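Local structure of C-type diheme-containing protein (Kuenenia stuttgartiensis, 6H5L) at residues Tyr71-Pro74 against Asn75-Met78; Phe167-Thr171 against Gly172-Gly176; Asp182-Leu185 against Arg186-Gly190. The protein probably carries electrons through two covalently bound c-type hemes, as part of a large multiheme reductase complex of an anammox bacterium. All coordinates share one frame; numbering follows the deposited sequence.

Contact 1 of 3, residues Tyr71-Pro74 against Asn75-Met78; sequences YGVP and NSTM. With HEC (heme c), chain L.
The axial-methionine loop of the first cytochrome c domain is braced where V73 meets S76 and M78, just after G72, with positive phi, leaves helix 62-71. M78 is the iron ligand: SD lies 2.3 Å from FE of the heme, and H23 of the same chain binds that iron as well. The chain of M78 leaves with CG anti to the backbone N (chi1 176°), then bends at both following torsions, which turns the sulfur off the loop and toward the metal.

Two backbone-directed bonds tie the loop together. V73 N donates to M78 O at 2.9 Å, a fairly straight bond (159° at the hydrogen). S76 OG donates to V73 O at 2.6 Å, coming in tilted from the carbonyl plane. The same hydroxyl oxygen accepts from M78 N at 3.2 Å, an ST turn, and therefore joins the residue entering the bend to the residue that holds the iron. With an alanine here the hydroxyl is gone, and V73 O and M78 N would probably both lose the partner they share, leaving the methionine backbone less firmly fixed in front of the heme.

V73 adds apolar contacts to the polar ones. F51 and K175 also pack against this side chain. Its two methyls divide the rest: CG1 approaches propionate carbon CBD of the heme at 3.7 Å, while the other branch, V73 CG2, crosses the methionine chain and rests 3.6 Å from M78 CG.

Contact 2 of 3, residues Phe167-Thr171 against Gly172-Gly176; sequences FDFTT and GKFKG. With HEC (heme c), chain K.
F167 and K175 run past each other in opposite directions beside the propionates of the second domain's heme, in the loop between helices 139-142 and 180-189. The lysine chain is extended beyond CG. K175 CB begins 3.5 Å from O1A of the heme, and K175 CG comes next, 3.6 Å from F167 CE1. CD continues between the ring and the other propionate. K175 CE then reaches 3.4 Å from O2D, and the chain ends with NZ donating a 3.0 Å hydrogen bond to that same O2D. NZ also reaches a propionate oxygen of the first heme, too closely in the model for the details of that bond to be trusted, while the side chain packs on P39 and F51.

The A propionate is gripped by main chain, one bond for each oxygen. K175 N donates to heme O1A at 2.7 Å. The other oxygen, heme O2A, accepts from G176 N at 3.0 Å. F167 adds its ring edge to this pocket, with O1A in the ring plane and 3.3 Å from F167 CZ.

Further back, F169 and F174 make an apolar pair. The rings are near parallel (27° between planes) but slid apart, so the main touch is F169 CB against F174 CE1 at 3.7 Å; the F169 ring also meets that of H142, the histidine ligand of this heme iron. A type I turn from F169 to G172, closed by G172 N to F169 O, reverses the chain between the two phenylalanines; just before it, D168 OD1 accepts from T170 N in an Asx turn. By its position the lysine would probably offset carboxylate charge on both hemes, which may influence their redox potentials.

Contact 3 of 3, residues Asp182-Leu185 against Arg186-Gly190; sequences DVYL and RFTTG. With HEC (heme c), chain K.
Y184 and T188, one turn apart near the end of helix 180-189, supply the first kind of contact, hydroxyl to carbonyl. T188 OG1 donates to Y184 O at 2.6 Å; with OG1 beside its own backbone N (chi1 -46°), the oxygen also sits over the centre of the Y184 ring, 3.4 Å above its plane. R208 of helix 205-217 bonds both T188 OG1 and Y184 OH. One residue further along, T189 OG1 donates to L185 O at 2.7 Å from above the carbonyl plane, and T189 N reaches the same oxygen, so two donors grip it.

Ordinary helical bonds run from R186 N to D182 O and from F187 N to V183 O.

Flat groups lie over carbonyls. The bent R186 chain folds its guanidinium back until one face covers D182 O; its NH2 makes a weak bond to R52 O, and R186 CD lies 3.6 Å from propionate oxygen O2A of the heme. The F187 ring likewise places a face over V183 O, toward the ring's rim.

Apolar contacts finish the set: V183 CG1 lies 3.6 Å from F187 CZ, the two side chains pointing the same way, and F187 CE1 comes to 3.4 Å from heme methine carbon CHB. G190, with positive phi, is the first residue past the helix. A helix that lays a phenylalanine against the porphyrin, followed by a loop bringing the axial M196, is consistent with the cytochrome c fold.

Contacts 1 and 3 are buried and lie on opposite sides of the chain's centre, about 18 Å apart between centres, each in its own cytochrome part; contact 2 is only partly buried and sits between them, touching both. Contacts 2 and 3 share the second heme, and K175 of contact 2 also reaches the first. The loop works through charge and main-chain bonds at the propionates, the helix largely through an aromatic ring at the porphyrin. Contact 1 alone supplies an iron ligand. Between the two cytochrome parts N75 lies against F167 and K173, while P74 packs on the backbone of F174 and K175, so the two heme-bearing halves meet loop to loop.

Contact 1 of 3, residues Tyr71-Pro74 against Asn75-Met78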
loop_
_atom_site.group_PDB
_atom_site.type_symbol
_atom_site.label_atom_id
_atom_site.label_comp_id
_atom_site.label_asym_id
_atom_site.label_seq_id
_atom_site.Cartn_x
_atom_site.Cartn_y
_atom_site.Cartn_z
ATOM N N TYR B 71 -41.530 9.803 20.314
ATOM C CA TYR B 71 -40.160 9.527 19.901
ATOM C C TYR B 71 -40.073 8.344 18.945
ATOM O O TYR B 71 -39.179 8.310 18.091
ATOM C CB TYR B 71 -39.292 9.274 21.134
ATOM C CG TYR B 71 -37.815 9.129 20.855
ATOM C CD1 TYR B 71 -36.982 10.239 20.834
ATOM C CD2 TYR B 71 -37.249 7.879 20.637
ATOM C CE1 TYR B 71 -35.631 10.112 20.593
ATOM C CE2 TYR B 71 -35.896 7.741 20.395
ATOM C CZ TYR B 71 -35.092 8.863 20.374
ATOM O OH TYR B 71 -33.743 8.744 20.135
ATOM N N GLY B 72 -40.980 7.379 19.065
ATOM C CA GLY B 72 -40.895 6.165 18.283
ATOM C C GLY B 72 -39.940 5.169 18.911
ATOM O O GLY B 72 -39.336 5.401 19.960
ATOM N N VAL B 73 -39.810 4.026 18.245
ATOM C CA VAL B 73 -38.909 2.976 18.711
ATOM C C VAL B 73 -37.930 2.634 17.594
ATOM O O VAL B 73 -38.319 1.993 16.606
ATOM C CB VAL B 73 -39.683 1.730 19.170
ATOM C CG1 VAL B 73 -38.715 0.652 19.633
ATOM C CG2 VAL B 73 -40.651 2.090 20.284
ATOM N N PRO B 74 -36.669 3.050 17.696
ATOM C CA PRO B 74 -35.682 2.666 16.682
ATOM C C PRO B 74 -35.531 1.155 16.589
ATOM O O PRO B 74 -35.935 0.403 17.480
ATOM C CB PRO B 74 -34.390 3.328 17.175
ATOM C CG PRO B 74 -34.855 4.474 18.013
ATOM C CD PRO B 74 -36.118 4.001 18.675
ATOM N N ASN B 75 -34.933 0.717 15.478
ATOM C CA ASN B 75 -34.776 -0.704 15.160
ATOM C C ASN B 75 -36.127 -1.405 15.047
ATOM O O ASN B 75 -36.259 -2.583 15.391
ATOM C CB ASN B 75 -33.885 -1.415 16.183
ATOM C CG ASN B 75 -32.528 -0.755 16.333
ATOM O OD1 ASN B 75 -31.823 -0.522 15.352
ATOM N ND2 ASN B 75 -32.161 -0.438 17.570
ATOM N N SER B 76 -37.135 -0.681 14.567
ATOM C CA SER B 76 -38.473 -1.225 14.370
ATOM C C SER B 76 -39.241 -0.274 13.466
ATOM O O SER B 76 -38.792 0.837 13.172
ATOM C CB SER B 76 -39.207 -1.425 15.698
ATOM O OG SER B 76 -39.634 -0.184 16.234
ATOM N N THR B 77 -40.419 -0.722 13.036
ATOM C CA THR B 77 -41.290 0.095 12.199
ATOM C C THR B 77 -42.045 1.156 12.989
ATOM O O THR B 77 -42.881 1.857 12.408
ATOM C CB THR B 77 -42.287 -0.800 11.456
ATOM O OG1 THR B 77 -43.076 -1.524 12.405
ATOM C CG2 THR B 77 -41.551 -1.784 10.563
ATOM N N MET B 78 -41.769 1.297 14.285
ATOM C CA MET B 78 -42.442 2.272 15.140
ATOM C C MET B 78 -41.799 3.636 14.916
ATOM O O MET B 78 -40.826 4.010 15.573
ATOM C CB MET B 78 -42.366 1.844 16.602
ATOM C CG MET B 78 -42.952 2.836 17.604
ATOM S SD MET B 78 -44.731 2.692 17.853
ATOM C CE MET B 78 -45.344 3.623 16.462
HETATM FE FE HEC L . -46.498 1.248 17.547
HETATM C CHA HEC L . -44.446 -0.344 19.782
HETATM C CHB HEC L . -47.795 3.138 20.129
HETATM C CHC HEC L . -48.625 2.833 15.347
HETATM C CHD HEC L . -45.317 -0.700 14.967
HETATM N NA HEC L . -46.182 1.378 19.575
HETATM C C1A HEC L . -45.286 0.620 20.295
HETATM C C2A HEC L . -45.356 1.000 21.692
HETATM C C3A HEC L . -46.295 1.970 21.792
HETATM C C4A HEC L . -46.820 2.220 20.461
HETATM C CMA HEC L . -46.796 2.745 23.033
HETATM C CAA HEC L . -44.450 0.286 22.740
HETATM C CBA HEC L . -44.273 0.912 24.123
HETATM C CGA HEC L . -43.407 0.006 24.962
HETATM O O1A HEC L . -43.308 -1.206 24.635
HETATM O O2A HEC L . -42.819 0.495 25.960
HETATM N NB HEC L . -47.949 2.699 17.710
HETATM C C1B HEC L . -48.304 3.368 18.866
HETATM C C2B HEC L . -49.302 4.362 18.515
HETATM C C3B HEC L . -49.534 4.273 17.200
HETATM C C4B HEC L . -48.685 3.228 16.667
HETATM C CMB HEC L . -49.985 5.328 19.506
HETATM C CAB HEC L . -50.515 5.124 16.359
HETATM C CBB HEC L . -50.017 6.582 16.246
HETATM N NC HEC L . -46.901 1.094 15.538
HETATM C C1C HEC L . -47.811 1.850 14.825
HETATM C C2C HEC L . -47.660 1.531 13.421
HETATM C C3C HEC L . -46.852 0.465 13.338
HETATM C C4C HEC L . -46.288 0.227 14.654
HETATM C CMC HEC L . -48.619 2.027 12.315
HETATM C CAC HEC L . -46.451 -0.293 12.051
HETATM C CBC HEC L . -45.611 0.621 11.133
HETATM N ND HEC L . -45.101 -0.284 17.396
HETATM C C1D HEC L . -44.773 -0.942 16.212
HETATM C C2D HEC L . -43.756 -1.930 16.501
HETATM C C3D HEC L . -43.489 -1.814 18.007
HETATM C C4D HEC L . -44.367 -0.768 18.475
HETATM C CMD HEC L . -43.088 -2.896 15.501
HETATM C CAD HEC L . -42.498 -2.630 18.862
HETATM C CBD HEC L . -41.096 -2.057 18.698
HETATM C CGD HEC L . -40.117 -2.883 19.488
HETATM O O1D HEC L . -40.332 -3.065 20.715
HETATM O O2D HEC L . -39.114 -3.351 18.891
#

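Contact 2 of 3, residues Phe167-Thr171 against Gly172-Gly176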
loop_
_atom_site.group_PDB
_atom_site.type_symbol
_atom_site.label_atom_id
_atom_site.label_comp_id
_atom_site.label_asym_id
_atom_site.label_seq_id
_atom_site.Cartn_x
_atom_site.Cartn_y
_atom_site.Cartn_z
ATOM N N PHE B 167 -30.877 -7.015 19.589
ATOM C CA PHE B 167 -30.320 -6.340 18.430
ATOM C C PHE B 167 -28.921 -5.814 18.734
ATOM O O PHE B 167 -28.555 -5.556 19.885
ATOM C CB PHE B 167 -31.229 -5.190 17.990
ATOM C CG PHE B 167 -31.332 -4.075 18.996
ATOM C CD1 PHE B 167 -32.293 -4.109 19.992
ATOM C CD2 PHE B 167 -30.469 -2.991 18.940
ATOM C CE1 PHE B 167 -32.387 -3.086 20.919
ATOM C CE2 PHE B 167 -30.558 -1.966 19.864
ATOM C CZ PHE B 167 -31.519 -2.013 20.853
ATOM N N ASP B 168 -28.132 -5.660 17.676
ATOM C CA ASP B 168 -26.813 -5.051 17.781
ATOM C C ASP B 168 -26.973 -3.584 18.162
ATOM O O ASP B 168 -27.469 -2.783 17.363
ATOM C CB ASP B 168 -26.071 -5.199 16.456
ATOM C CG ASP B 168 -24.693 -4.571 16.482
ATOM O OD1 ASP B 168 -24.167 -4.328 17.588
ATOM O OD2 ASP B 168 -24.135 -4.319 15.394
ATOM N N PHE B 169 -26.561 -3.223 19.377
ATOM C CA PHE B 169 -26.682 -1.844 19.835
ATOM C C PHE B 169 -25.401 -1.040 19.659
ATOM O O PHE B 169 -25.355 0.119 20.083
ATOM C CB PHE B 169 -27.147 -1.792 21.302
ATOM C CG PHE B 169 -26.192 -2.416 22.293
ATOM C CD1 PHE B 169 -25.012 -1.777 22.653
ATOM C CD2 PHE B 169 -26.505 -3.617 22.908
ATOM C CE1 PHE B 169 -24.148 -2.342 23.572
ATOM C CE2 PHE B 169 -25.647 -4.186 23.833
ATOM C CZ PHE B 169 -24.467 -3.547 24.166
ATOM N N THR B 170 -24.365 -1.616 19.045
ATOM C CA THR B 170 -23.159 -0.847 18.758
ATOM C C THR B 170 -23.411 0.274 17.758
ATOM O O THR B 170 -22.566 1.166 17.627
ATOM C CB THR B 170 -22.048 -1.763 18.237
ATOM O OG1 THR B 170 -22.437 -2.323 16.976
ATOM C CG2 THR B 170 -21.776 -2.887 19.226
ATOM N N THR B 171 -24.544 0.245 17.052
ATOM C CA THR B 171 -24.925 1.357 16.190
ATOM C C THR B 171 -25.336 2.584 16.990
ATOM O O THR B 171 -25.339 3.692 16.444
ATOM C CB THR B 171 -26.071 0.943 15.268
ATOM O OG1 THR B 171 -27.237 0.662 16.052
ATOM C CG2 THR B 171 -25.694 -0.297 14.471
ATOM N N GLY B 172 -25.687 2.410 18.263
ATOM C CA GLY B 172 -26.129 3.506 19.094
ATOM C C GLY B 172 -27.602 3.829 19.005
ATOM O O GLY B 172 -28.049 4.780 19.660
ATOM N N LYS B 173 -28.372 3.075 18.221
ATOM C CA LYS B 173 -29.812 3.307 18.096
ATOM C C LYS B 173 -30.535 2.399 19.086
ATOM O O LYS B 173 -31.049 1.331 18.745
ATOM C CB LYS B 173 -30.275 3.074 16.661
ATOM C CG LYS B 173 -29.631 4.005 15.645
ATOM C CD LYS B 173 -30.523 4.223 14.429
ATOM C CE LYS B 173 -31.745 5.060 14.777
ATOM N NZ LYS B 173 -32.442 5.557 13.556
ATOM N N PHE B 174 -30.564 2.839 20.340
ATOM C CA PHE B 174 -31.293 2.126 21.375
ATOM C C PHE B 174 -32.789 2.371 21.223
ATOM O O PHE B 174 -33.225 3.447 20.803
ATOM C CB PHE B 174 -30.823 2.563 22.762
ATOM C CG PHE B 174 -29.344 2.406 22.978
ATOM C CD1 PHE B 174 -28.815 1.197 23.400
ATOM C CD2 PHE B 174 -28.482 3.465 22.754
ATOM C CE1 PHE B 174 -27.453 1.051 23.598
ATOM C CE2 PHE B 174 -27.120 3.326 22.951
ATOM C CZ PHE B 174 -26.604 2.118 23.373
ATOM N N LYS B 175 -33.578 1.351 21.567
ATOM C CA LYS B 175 -35.018 1.422 21.343
ATOM C C LYS B 175 -35.678 2.450 22.253
ATOM O O LYS B 175 -36.623 3.135 21.841
ATOM C CB LYS B 175 -35.645 0.042 21.539
ATOM C CG LYS B 175 -35.258 -0.968 20.473
ATOM C CD LYS B 175 -36.209 -2.152 20.460
ATOM C CE LYS B 175 -35.859 -3.123 19.346
ATOM N NZ LYS B 175 -36.887 -4.190 19.210
ATOM N N GLY B 176 -35.199 2.579 23.487
ATOM C CA GLY B 176 -35.740 3.543 24.419
ATOM C C GLY B 176 -35.136 4.927 24.353
ATOM O O GLY B 176 -35.593 5.826 25.066
HETATM FE FE HEC K . -29.872 -6.777 27.753
HETATM C CHA HEC K . -32.052 -4.935 25.844
HETATM C CHB HEC K . -27.897 -3.993 28.155
HETATM C CHC HEC K . -27.877 -8.498 29.955
HETATM C CHD HEC K . -31.359 -9.701 26.786
HETATM N NA HEC K . -29.989 -4.802 27.162
HETATM C C1A HEC K . -30.914 -4.287 26.275
HETATM C C2A HEC K . -30.479 -2.957 25.892
HETATM C C3A HEC K . -29.330 -2.700 26.529
HETATM C C4A HEC K . -28.999 -3.854 27.341
HETATM C CMA HEC K . -28.492 -1.405 26.429
HETATM C CAA HEC K . -31.217 -2.015 24.911
HETATM C CBA HEC K . -31.951 -0.918 25.680
HETATM C CGA HEC K . -32.697 -0.039 24.709
HETATM O O1A HEC K . -32.735 -0.377 23.498
HETATM O O2A HEC K . -33.258 0.999 25.145
HETATM N NB HEC K . -28.145 -6.353 28.797
HETATM C C1B HEC K . -27.607 -5.089 28.941
HETATM C C2B HEC K . -26.696 -5.111 30.066
HETATM C C3B HEC K . -26.683 -6.357 30.567
HETATM C C4B HEC K . -27.598 -7.160 29.777
HETATM C CMB HEC K . -25.879 -3.889 30.544
HETATM C CAB HEC K . -25.860 -6.892 31.763
HETATM C CBB HEC K . -26.201 -6.174 33.087
HETATM N NC HEC K . -29.627 -8.742 28.244
HETATM C C1C HEC K . -28.801 -9.232 29.239
HETATM C C2C HEC K . -29.172 -10.611 29.491
HETATM C C3C HEC K . -30.035 -10.976 28.531
HETATM C C4C HEC K . -30.407 -9.785 27.783
HETATM C CMC HEC K . -28.370 -11.567 30.407
HETATM C CAC HEC K . -30.651 -12.383 28.336
HETATM C CBC HEC K . -31.570 -12.743 29.524
HETATM N ND HEC K . -31.458 -7.246 26.487
HETATM C C1D HEC K . -31.921 -8.544 26.279
HETATM C C2D HEC K . -33.095 -8.478 25.436
HETATM C C3D HEC K . -33.313 -6.987 25.140
HETATM C C4D HEC K . -32.247 -6.300 25.834
HETATM C CMD HEC K . -33.950 -9.662 24.940
HETATM C CAD HEC K . -34.430 -6.349 24.284
HETATM C CBD HEC K . -34.047 -6.411 22.809
HETATM C CGD HEC K . -35.189 -5.925 21.956
HETATM O O1D HEC K . -36.166 -5.361 22.516
HETATM O O2D HEC K . -35.126 -6.104 20.711
#

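Contact 3 of 3, residues Asp182-Leu185 against Arg186-Gly190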
loop_
_atom_site.group_PDB
_atom_site.type_symbol
_atom_site.label_atom_id
_atom_site.label_comp_id
_atom_site.label_asym_id
_atom_site.label_seq_id
_atom_site.Cartn_x
_atom_site.Cartn_y
_atom_site.Cartn_z
ATOM N N ASP B 182 -31.293 7.809 29.249
ATOM C CA ASP B 182 -32.191 6.780 28.732
ATOM C C ASP B 182 -31.650 5.386 29.022
ATOM O O ASP B 182 -32.386 4.505 29.485
ATOM C CB ASP B 182 -32.399 6.977 27.230
ATOM C CG ASP B 182 -33.125 8.267 26.906
ATOM O OD1 ASP B 182 -33.683 8.886 27.836
ATOM O OD2 ASP B 182 -33.130 8.664 25.722
ATOM N N VAL B 183 -30.361 5.167 28.758
ATOM C CA VAL B 183 -29.767 3.856 28.998
ATOM C C VAL B 183 -29.726 3.552 30.490
ATOM O O VAL B 183 -29.964 2.414 30.913
ATOM C CB VAL B 183 -28.369 3.779 28.357
ATOM C CG1 VAL B 183 -27.686 2.469 28.716
ATOM C CG2 VAL B 183 -28.475 3.925 26.848
ATOM N N TYR B 184 -29.428 4.561 31.312
ATOM C CA TYR B 184 -29.473 4.371 32.759
ATOM C C TYR B 184 -30.880 4.012 33.220
ATOM O O TYR B 184 -31.052 3.209 34.146
ATOM C CB TYR B 184 -28.978 5.631 33.471
ATOM C CG TYR B 184 -29.223 5.633 34.967
ATOM C CD1 TYR B 184 -28.331 5.019 35.837
ATOM C CD2 TYR B 184 -30.344 6.253 35.506
ATOM C CE1 TYR B 184 -28.552 5.020 37.203
ATOM C CE2 TYR B 184 -30.573 6.257 36.868
ATOM C CZ TYR B 184 -29.673 5.639 37.712
ATOM O OH TYR B 184 -29.893 5.641 39.070
ATOM N N LEU B 185 -31.899 4.608 32.594
ATOM C CA LEU B 185 -33.278 4.291 32.952
ATOM C C LEU B 185 -33.598 2.827 32.681
ATOM O O LEU B 185 -34.258 2.169 33.494
ATOM C CB LEU B 185 -34.242 5.199 32.189
ATOM C CG LEU B 185 -34.618 6.524 32.855
ATOM C CD1 LEU B 185 -35.413 7.394 31.896
ATOM C CD2 LEU B 185 -35.408 6.271 34.131
ATOM N N ARG B 186 -33.141 2.301 31.539
ATOM C CA ARG B 186 -33.415 0.908 31.198
ATOM C C ARG B 186 -32.846 -0.040 32.245
ATOM O O ARG B 186 -33.506 -1.008 32.641
ATOM C CB ARG B 186 -32.843 0.583 29.818
ATOM C CG ARG B 186 -33.319 1.494 28.695
ATOM C CD ARG B 186 -34.788 1.283 28.354
ATOM N NE ARG B 186 -35.679 2.078 29.193
ATOM C CZ ARG B 186 -35.979 3.351 28.962
ATOM N NH1 ARG B 186 -35.455 3.979 27.917
ATOM N NH2 ARG B 186 -36.801 3.998 29.776
ATOM N N PHE B 187 -31.622 0.223 32.708
ATOM C CA PHE B 187 -31.008 -0.631 33.717
ATOM C C PHE B 187 -31.658 -0.459 35.083
ATOM O O PHE B 187 -31.571 -1.368 35.916
ATOM C CB PHE B 187 -29.508 -0.341 33.821
ATOM C CG PHE B 187 -28.761 -0.500 32.522
ATOM C CD1 PHE B 187 -29.269 -1.284 31.498
ATOM C CD2 PHE B 187 -27.545 0.133 32.332
ATOM C CE1 PHE B 187 -28.581 -1.425 30.308
ATOM C CE2 PHE B 187 -26.851 -0.008 31.146
ATOM C CZ PHE B 187 -27.371 -0.786 30.132
ATOM N N THR B 188 -32.306 0.679 35.327
ATOM C CA THR B 188 -32.962 0.938 36.601
ATOM C C THR B 188 -34.416 0.484 36.620
ATOM O O THR B 188 -34.961 0.231 37.701
ATOM C CB THR B 188 -32.882 2.436 36.930
ATOM O OG1 THR B 188 -31.547 2.901 36.700
ATOM C CG2 THR B 188 -33.248 2.694 38.387
ATOM N N THR B 189 -35.049 0.349 35.455
ATOM C CA THR B 189 -36.455 -0.024 35.379
ATOM C C THR B 189 -36.697 -1.424 34.845
ATOM O O THR B 189 -37.693 -2.046 35.216
ATOM C CB THR B 189 -37.223 0.967 34.498
ATOM O OG1 THR B 189 -36.658 0.971 33.181
ATOM C CG2 THR B 189 -37.148 2.365 35.082
ATOM N N GLY B 190 -35.823 -1.934 33.988
ATOM C CA GLY B 190 -36.072 -3.195 33.328
ATOM C C GLY B 190 -37.091 -3.057 32.211
ATOM O O GLY B 190 -37.894 -2.127 32.164
HETATM FE FE HEC K . -29.872 -6.777 27.753
HETATM C CHA HEC K . -32.052 -4.935 25.844
HETATM C CHB HEC K . -27.897 -3.993 28.155
HETATM C CHC HEC K . -27.877 -8.498 29.955
HETATM C CHD HEC K . -31.359 -9.701 26.786
HETATM N NA HEC K . -29.989 -4.802 27.162
HETATM C C1A HEC K . -30.914 -4.287 26.275
HETATM C C2A HEC K . -30.479 -2.957 25.892
HETATM C C3A HEC K . -29.330 -2.700 26.529
HETATM C C4A HEC K . -28.999 -3.854 27.341
HETATM C CMA HEC K . -28.492 -1.405 26.429
HETATM C CAA HEC K . -31.217 -2.015 24.911
HETATM C CBA HEC K . -31.951 -0.918 25.680
HETATM C CGA HEC K . -32.697 -0.039 24.709
HETATM O O1A HEC K . -32.735 -0.377 23.498
HETATM O O2A HEC K . -33.258 0.999 25.145
HETATM N NB HEC K . -28.145 -6.353 28.797
HETATM C C1B HEC K . -27.607 -5.089 28.941
HETATM C C2B HEC K . -26.696 -5.111 30.066
HETATM C C3B HEC K . -26.683 -6.357 30.567
HETATM C C4B HEC K . -27.598 -7.160 29.777
HETATM C CMB HEC K . -25.879 -3.889 30.544
HETATM C CAB HEC K . -25.860 -6.892 31.763
HETATM C CBB HEC K . -26.201 -6.174 33.087
HETATM N NC HEC K . -29.627 -8.742 28.244
HETATM C C1C HEC K . -28.801 -9.232 29.239
HETATM C C2C HEC K . -29.172 -10.611 29.491
HETATM C C3C HEC K . -30.035 -10.976 28.531
HETATM C C4C HEC K . -30.407 -9.785 27.783
HETATM C CMC HEC K . -28.370 -11.567 30.407
HETATM C CAC HEC K . -30.651 -12.383 28.336
HETATM C CBC HEC K . -31.570 -12.743 29.524
HETATM N ND HEC K . -31.458 -7.246 26.487
HETATM C C1D HEC K . -31.921 -8.544 26.279
HETATM C C2D HEC K . -33.095 -8.478 25.436
HETATM C C3D HEC K . -33.313 -6.987 25.140
HETATM C C4D HEC K . -32.247 -6.300 25.834
HETATM C CMD HEC K . -33.950 -9.662 24.940
HETATM C CAD HEC K . -34.430 -6.349 24.284
HETATM C CBD HEC K . -34.047 -6.411 22.809
HETATM C CGD HEC K . -35.189 -5.925 21.956
HETATM O O1D HEC K . -36.166 -5.361 22.516
HETATM O O2D HEC K . -35.126 -6.104 20.711
#